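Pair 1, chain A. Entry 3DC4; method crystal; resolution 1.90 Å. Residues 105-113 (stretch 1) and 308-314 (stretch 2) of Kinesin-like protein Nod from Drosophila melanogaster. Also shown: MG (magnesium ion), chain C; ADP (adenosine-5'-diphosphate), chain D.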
# COMPACT_ATOMS: atom_id res chain seq x y z
N GLY A 105 -6.68 -11.20 8.79
CA GLY A 105 -7.71 -10.80 9.73
C GLY A 105 -7.39 -9.59 10.60
O GLY A 105 -8.12 -9.30 11.55
N THR A 106 -6.34 -8.85 10.25
CA THR A 106 -5.94 -7.68 11.03
C THR A 106 -6.40 -6.35 10.44
O THR A 106 -6.04 -5.29 10.96
CB THR A 106 -4.41 -7.66 11.22
OG1 THR A 106 -3.78 -7.70 9.94
CG2 THR A 106 -3.96 -8.86 12.05
N GLY A 107 -7.18 -6.40 9.36
CA GLY A 107 -7.69 -5.17 8.77
C GLY A 107 -6.99 -4.60 7.55
O GLY A 107 -7.24 -3.45 7.19
N LYS A 108 -6.12 -5.37 6.91
CA LYS A 108 -5.42 -4.87 5.73
C LYS A 108 -6.39 -4.45 4.62
O LYS A 108 -6.37 -3.30 4.18
CB LYS A 108 -4.45 -5.94 5.19
CG LYS A 108 -3.34 -6.33 6.18
CD LYS A 108 -2.33 -7.31 5.58
CE LYS A 108 -2.98 -8.63 5.17
NZ LYS A 108 -3.64 -9.33 6.28
N SER A 109 -7.25 -5.36 4.19
CA SER A 109 -8.21 -5.06 3.12
C SER A 109 -9.16 -3.95 3.53
O SER A 109 -9.49 -3.07 2.73
CB SER A 109 -9.00 -6.32 2.76
OG SER A 109 -8.12 -7.29 2.23
N TYR A 110 -9.60 -4.00 4.78
CA TYR A 110 -10.49 -2.98 5.32
C TYR A 110 -9.83 -1.60 5.23
O TYR A 110 -10.44 -0.65 4.72
CB TYR A 110 -10.82 -3.30 6.78
CG TYR A 110 -11.59 -2.22 7.50
CD1 TYR A 110 -12.98 -2.15 7.40
CD2 TYR A 110 -10.94 -1.26 8.27
CE1 TYR A 110 -13.70 -1.15 8.05
CE2 TYR A 110 -11.65 -0.25 8.92
CZ TYR A 110 -13.03 -0.21 8.81
OH TYR A 110 -13.74 0.77 9.45
N SER A 111 -8.59 -1.50 5.69
CA SER A 111 -7.84 -0.24 5.69
C SER A 111 -7.56 0.32 4.30
O SER A 111 -7.69 1.52 4.06
CB SER A 111 -6.50 -0.42 6.43
OG SER A 111 -6.71 -0.71 7.80
N MET A 112 -7.19 -0.55 3.37
CA MET A 112 -6.86 -0.09 2.03
C MET A 112 -8.09 0.18 1.17
O MET A 112 -7.99 0.85 0.14
CB MET A 112 -5.95 -1.11 1.35
CG MET A 112 -4.66 -1.41 2.12
SD MET A 112 -3.88 0.10 2.76
CE MET A 112 -2.57 0.33 1.54
N GLY A 113 -9.23 -0.35 1.59
CA GLY A 113 -10.47 -0.14 0.84
C GLY A 113 -10.57 -0.98 -0.42
O GLY A 113 -10.94 -0.49 -1.48
N PHE A 308 4.41 2.19 4.66
CA PHE A 308 4.04 0.88 5.18
C PHE A 308 2.93 0.99 6.21
O PHE A 308 2.97 1.89 7.05
CB PHE A 308 5.22 0.21 5.88
CG PHE A 308 6.29 -0.28 4.97
CD1 PHE A 308 6.21 -1.56 4.42
CD2 PHE A 308 7.41 0.50 4.69
CE1 PHE A 308 7.23 -2.06 3.62
CE2 PHE A 308 8.44 0.01 3.89
CZ PHE A 308 8.34 -1.27 3.35
N LEU A 309 1.97 0.09 6.15
CA LEU A 309 0.90 0.07 7.15
C LEU A 309 0.89 -1.33 7.72
O LEU A 309 0.43 -2.28 7.07
CB LEU A 309 -0.47 0.39 6.54
CG LEU A 309 -1.65 0.33 7.52
CD1 LEU A 309 -1.44 1.34 8.66
CD2 LEU A 309 -2.95 0.66 6.79
N ALA A 310 1.44 -1.46 8.92
CA ALA A 310 1.49 -2.74 9.62
C ALA A 310 0.19 -2.90 10.38
O ALA A 310 -0.14 -2.07 11.22
CB ALA A 310 2.65 -2.76 10.62
N CYS A 311 -0.55 -3.94 10.07
CA CYS A 311 -1.80 -4.19 10.75
C CYS A 311 -1.52 -5.32 11.73
O CYS A 311 -0.95 -6.34 11.33
CB CYS A 311 -2.88 -4.62 9.75
SG CYS A 311 -3.37 -3.26 8.58
N ILE A 312 -1.92 -5.15 12.98
CA ILE A 312 -1.67 -6.14 14.02
C ILE A 312 -2.88 -6.49 14.87
O ILE A 312 -3.76 -5.66 15.11
CB ILE A 312 -0.57 -5.67 14.99
CG1 ILE A 312 -1.00 -4.36 15.66
CG2 ILE A 312 0.74 -5.48 14.23
CD1 ILE A 312 -0.01 -3.83 16.70
N SER A 313 -2.90 -7.73 15.32
CA SER A 313 -3.96 -8.24 16.16
C SER A 313 -3.67 -7.85 17.61
O SER A 313 -2.51 -7.81 18.04
CB SER A 313 -4.02 -9.76 16.05
OG SER A 313 -4.97 -10.28 16.96
N PRO A 314 -4.71 -7.51 18.38
CA PRO A 314 -4.53 -7.13 19.78
C PRO A 314 -4.66 -8.37 20.66
O PRO A 314 -4.55 -8.30 21.89
CB PRO A 314 -5.68 -6.16 20.02
CG PRO A 314 -6.77 -6.78 19.19
CD PRO A 314 -6.05 -7.10 17.90
MG MG C . -7.44 -9.18 2.98
PB ADP D . -7.33 -8.78 6.41
O1B ADP D . -6.06 -8.27 6.95
O2B ADP D . -7.57 -8.14 5.00
O3B ADP D . -7.17 -10.45 6.32
PA ADP D . -9.78 -7.57 6.81
O1A ADP D . -9.28 -6.32 6.27
O2A ADP D . -10.46 -8.45 5.69
O3A ADP D . -8.51 -8.39 7.47
O5' ADP D . -10.78 -7.25 8.02
C5' ADP D . -11.31 -8.48 8.54
C4' ADP D . -12.66 -8.18 9.19
O4' ADP D . -12.51 -7.25 10.29
C3' ADP D . -13.65 -7.51 8.16
O3' ADP D . -15.00 -7.63 8.58
C2' ADP D . -13.33 -6.00 8.50
O2' ADP D . -14.44 -5.15 8.16
C1' ADP D . -13.19 -6.01 10.05
N9 ADP D . -12.35 -4.90 10.50
C8 ADP D . -10.98 -4.86 10.46
N7 ADP D . -10.54 -3.67 10.81
C5 ADP D . -11.60 -2.96 11.30
C6 ADP D . -11.78 -1.65 11.81
N6 ADP D . -10.68 -0.85 12.09
N1 ADP D . -13.03 -1.20 12.04
C2 ADP D . -14.09 -2.01 11.90
N3 ADP D . -13.98 -3.23 11.40
C4 ADP D . -12.78 -3.72 11.05
O HOH W 1 -7.23 -11.30 4.01
O HOH W 2 -9.74 -9.61 3.68
O HOH W 3 -7.80 -10.12 0.89
O HOH W 4 -5.20 -8.55 2.92

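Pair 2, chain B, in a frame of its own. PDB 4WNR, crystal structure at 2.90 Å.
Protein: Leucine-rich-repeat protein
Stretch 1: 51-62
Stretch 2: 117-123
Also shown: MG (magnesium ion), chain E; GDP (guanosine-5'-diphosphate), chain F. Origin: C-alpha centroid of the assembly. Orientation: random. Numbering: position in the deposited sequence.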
# COMPACT_ATOMS: atom_id res chain seq x y z
N GLU B 51 -6.89 -13.44 8.14
CA GLU B 51 -6.51 -14.67 8.86
C GLU B 51 -5.96 -15.75 7.92
O GLU B 51 -6.30 -16.92 8.03
CB GLU B 51 -7.70 -15.21 9.67
CG GLU B 51 -8.27 -14.21 10.67
CD GLU B 51 -9.42 -14.77 11.49
OE1 GLU B 51 -9.93 -15.85 11.14
OE2 GLU B 51 -9.81 -14.10 12.47
N ALA B 52 -5.11 -15.33 6.98
CA ALA B 52 -4.48 -16.24 6.02
C ALA B 52 -3.03 -16.54 6.40
O ALA B 52 -2.56 -17.68 6.24
CB ALA B 52 -4.54 -15.65 4.62
N GLY B 53 -2.32 -15.53 6.89
CA GLY B 53 -0.91 -15.66 7.27
C GLY B 53 -0.00 -14.49 6.93
O GLY B 53 1.22 -14.65 6.91
N LYS B 54 -0.58 -13.32 6.67
CA LYS B 54 0.18 -12.17 6.17
C LYS B 54 1.07 -11.56 7.25
O LYS B 54 2.26 -11.34 7.03
CB LYS B 54 -0.76 -11.10 5.63
CG LYS B 54 -1.65 -11.57 4.48
CD LYS B 54 -2.44 -10.42 3.86
CE LYS B 54 -3.45 -9.80 4.82
NZ LYS B 54 -4.47 -10.77 5.31
N THR B 55 0.48 -11.27 8.40
CA THR B 55 1.22 -10.71 9.54
C THR B 55 2.23 -11.72 10.09
O THR B 55 3.33 -11.33 10.50
CB THR B 55 0.25 -10.26 10.66
OG1 THR B 55 -0.76 -9.41 10.11
CG2 THR B 55 1.00 -9.51 11.76
N SER B 56 1.87 -13.00 10.08
CA SER B 56 2.75 -14.07 10.57
C SER B 56 3.96 -14.26 9.66
O SER B 56 5.08 -14.41 10.14
CB SER B 56 1.99 -15.39 10.67
OG SER B 56 0.87 -15.26 11.52
N LEU B 57 3.72 -14.26 8.35
CA LEU B 57 4.80 -14.40 7.36
C LEU B 57 5.79 -13.24 7.45
O LEU B 57 7.00 -13.44 7.34
CB LEU B 57 4.22 -14.49 5.94
CG LEU B 57 5.21 -14.57 4.77
CD1 LEU B 57 6.20 -15.71 4.95
CD2 LEU B 57 4.45 -14.73 3.46
N LEU B 58 5.26 -12.03 7.65
CA LEU B 58 6.10 -10.84 7.80
C LEU B 58 7.03 -10.96 9.01
O LEU B 58 8.20 -10.59 8.94
CB LEU B 58 5.23 -9.58 7.92
CG LEU B 58 5.95 -8.24 8.08
CD1 LEU B 58 6.98 -8.02 6.97
CD2 LEU B 58 4.93 -7.11 8.09
N LYS B 59 6.50 -11.49 10.11
CA LYS B 59 7.30 -11.70 11.32
C LYS B 59 8.44 -12.69 11.08
O LYS B 59 9.55 -12.50 11.59
CB LYS B 59 6.42 -12.18 12.48
CG LYS B 59 5.55 -11.10 13.10
CD LYS B 59 4.59 -11.67 14.14
CE LYS B 59 5.31 -12.09 15.41
NZ LYS B 59 4.36 -12.60 16.44
N ARG B 60 8.16 -13.74 10.31
CA ARG B 60 9.16 -14.75 9.98
C ARG B 60 10.27 -14.21 9.07
O ARG B 60 11.42 -14.62 9.19
CB ARG B 60 8.50 -15.97 9.34
CG ARG B 60 7.69 -16.82 10.31
CD ARG B 60 8.56 -17.44 11.39
NE ARG B 60 7.87 -18.48 12.14
CZ ARG B 60 8.40 -19.16 13.15
NH1 ARG B 60 9.64 -18.92 13.55
NH2 ARG B 60 7.68 -20.10 13.77
N LEU B 61 9.91 -13.31 8.17
CA LEU B 61 10.89 -12.66 7.28
C LEU B 61 11.85 -11.77 8.07
O LEU B 61 13.04 -11.70 7.76
CB LEU B 61 10.18 -11.84 6.20
CG LEU B 61 9.39 -12.64 5.16
CD1 LEU B 61 8.47 -11.72 4.36
CD2 LEU B 61 10.32 -13.41 4.23
N LEU B 62 11.33 -11.09 9.09
CA LEU B 62 12.13 -10.22 9.95
C LEU B 62 12.76 -10.95 11.13
O LEU B 62 13.54 -10.36 11.88
CB LEU B 62 11.28 -9.05 10.46
CG LEU B 62 10.57 -8.21 9.39
CD1 LEU B 62 9.70 -7.15 10.05
CD2 LEU B 62 11.56 -7.56 8.44
N TYR B 117 4.63 -7.95 -4.91
CA TYR B 117 3.46 -8.48 -4.21
C TYR B 117 3.74 -9.86 -3.62
O TYR B 117 4.36 -10.71 -4.27
CB TYR B 117 2.26 -8.55 -5.15
CG TYR B 117 1.65 -7.21 -5.45
CD1 TYR B 117 2.22 -6.36 -6.41
CD2 TYR B 117 0.52 -6.77 -4.78
CE1 TYR B 117 1.67 -5.12 -6.68
CE2 TYR B 117 -0.04 -5.53 -5.05
CZ TYR B 117 0.54 -4.71 -6.00
OH TYR B 117 -0.02 -3.48 -6.26
N ILE B 118 3.28 -10.07 -2.39
CA ILE B 118 3.31 -11.38 -1.75
C ILE B 118 1.87 -11.81 -1.46
O ILE B 118 1.22 -11.26 -0.58
CB ILE B 118 4.14 -11.35 -0.45
CG1 ILE B 118 5.60 -11.03 -0.76
CG2 ILE B 118 4.04 -12.69 0.28
CD1 ILE B 118 6.45 -10.74 0.46
N LEU B 119 1.39 -12.78 -2.24
CA LEU B 119 0.03 -13.31 -2.08
C LEU B 119 0.03 -14.49 -1.11
O LEU B 119 0.57 -15.55 -1.42
CB LEU B 119 -0.53 -13.75 -3.44
CG LEU B 119 -1.92 -14.40 -3.45
CD1 LEU B 119 -2.96 -13.51 -2.77
CD2 LEU B 119 -2.33 -14.72 -4.88
N VAL B 120 -0.57 -14.29 0.07
CA VAL B 120 -0.66 -15.34 1.08
C VAL B 120 -2.01 -16.04 0.99
O VAL B 120 -3.06 -15.39 0.97
CB VAL B 120 -0.47 -14.78 2.50
CG1 VAL B 120 -0.37 -15.91 3.51
CG2 VAL B 120 0.77 -13.90 2.57
N LEU B 121 -1.98 -17.37 0.95
CA LEU B 121 -3.18 -18.20 0.82
C LEU B 121 -3.23 -19.28 1.90
O LEU B 121 -2.24 -19.53 2.58
CB LEU B 121 -3.21 -18.87 -0.55
CG LEU B 121 -3.14 -17.96 -1.77
CD1 LEU B 121 -2.93 -18.78 -3.03
CD2 LEU B 121 -4.40 -17.10 -1.89
N ASP B 122 -4.39 -19.90 2.04
CA ASP B 122 -4.57 -21.05 2.93
C ASP B 122 -5.68 -21.98 2.43
O ASP B 122 -6.44 -21.62 1.53
CB ASP B 122 -4.85 -20.60 4.37
CG ASP B 122 -6.13 -19.81 4.51
OD1 ASP B 122 -6.54 -19.15 3.53
OD2 ASP B 122 -6.73 -19.85 5.60
N SER B 123 -5.76 -23.17 3.02
CA SER B 123 -6.65 -24.22 2.55
C SER B 123 -8.13 -23.93 2.79
O SER B 123 -8.95 -24.08 1.88
CB SER B 123 -6.29 -25.56 3.19
OG SER B 123 -6.31 -25.46 4.61
MG MG E . -3.27 -9.12 9.90
PB GDP F . -3.58 -11.98 8.89
O1B GDP F . -3.14 -13.20 7.94
O2B GDP F . -2.67 -10.74 8.46
O3B GDP F . -5.02 -11.67 8.75
O3A GDP F . -3.14 -12.27 10.42
PA GDP F . -2.52 -13.66 10.93
O1A GDP F . -1.57 -14.25 9.97
O2A GDP F . -1.79 -13.26 12.31
O5' GDP F . -3.76 -14.61 11.34
C5' GDP F . -3.72 -15.98 11.06
C4' GDP F . -4.02 -16.76 12.36
O4' GDP F . -3.61 -18.13 12.16
C3' GDP F . -3.23 -16.27 13.57
O3' GDP F . -3.90 -16.65 14.78
C2' GDP F . -1.92 -17.00 13.44
O2' GDP F . -1.34 -17.25 14.73
C1' GDP F . -2.30 -18.32 12.77
N9 GDP F . -1.32 -18.75 11.74
C8 GDP F . -0.65 -18.01 10.86
N7 GDP F . 0.12 -18.81 10.13
C5 GDP F . -0.07 -20.05 10.55
C6 GDP F . 0.47 -21.21 10.14
O6 GDP F . 1.29 -21.24 9.23
N1 GDP F . 0.09 -22.40 10.77
C2 GDP F . -0.84 -22.34 11.81
N2 GDP F . -1.22 -23.45 12.43
N3 GDP F . -1.35 -21.15 12.18
C4 GDP F . -0.96 -20.02 11.55
O HOH W 5 -2.81 -9.87 11.80
O HOH W 6 -2.00 -8.15 7.96
O HOH W 7 -2.71 -7.20 10.66

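In both pairs a phosphate-binding loop runs into a helix that packs across one face of a β-strand, and the N, CA and C atoms of 14 central residues superpose with an RMSD of 0.8 Å. The helix and strand axes approach to 9.6 Å in pair 1 and 9.5 Å in pair 2, with 137° and 123° between their N-to-C directions. No hydrogen bond crosses between the stretches in either case, so packing alone joins them, burying 298 and 328 Å².

The strand position that gives up most surface is C311(A) in pair 1 and V120(B) in pair 2. C311(A) places SG 3.8 Å from K108(A) N, beneath the turn from loop to helix. V120(B) fills the same site with two methyls: CG1 lies 3.7 Å from G53(B) C, while CG2 lies 3.9 Å from K54(B) CG. The lysines, K108(A) and K54(B), superpose almost exactly and share the m, t, m, m rotamer; each backbone N donates to the β-phosphate, over 2.9 Å to O1B of ADP or GDP.

Ahead of them, G107(A) matches G53(B), and both have positive phi at which a CB would jam against the preceding carbonyl O. At G53(B) an ideal CB would also come within 3.3 Å of V120(B) CG1; at G107(A) it would be crowded by ADP N7, 3.0 Å away.

T106(A) and A52(B) both point toward the strand. The threonine is the more intimate, with OG1 3.2 Å from C311(A) CB and CG2 3.6 Å from S313(A) N. The smaller alanine makes a looser contact, its CB 4.3 Å from V120(B) CG1 and 4.2 Å from OD1 of D122(B), the residue matching S313(A).

One turn into the helix the chemistry diverges. S111(A) faces the strand, yet its OG donates back to G107(A) O (2.9 Å), which also accepts the backbone N of S111(A) (2.8 Å). Its CB comes closest to the strand, 3.7 Å from L309(A) CD2, and its OG also lies 4.3 Å from C311(A) SG. L57(B), at the same position, instead reaches the strand with CD2, 3.8 Å from I118(B) CG2 and 3.9 Å from V120(B) CG2. Thus a short helix residue meets a leucine on the strand in pair 1, whereas a leucine on the helix meets a β-branched isoleucine in pair 2.

M112(A) supplements the pair 1 contact, bringing SD to 4.2 Å from L309(A) CD2; the matching L58(B) stays clear of the strand. In pair 2, L61(B), which has no matched position in pair 1, adds an apolar contact, its CD1 4.5 Å from I118(B) CD1.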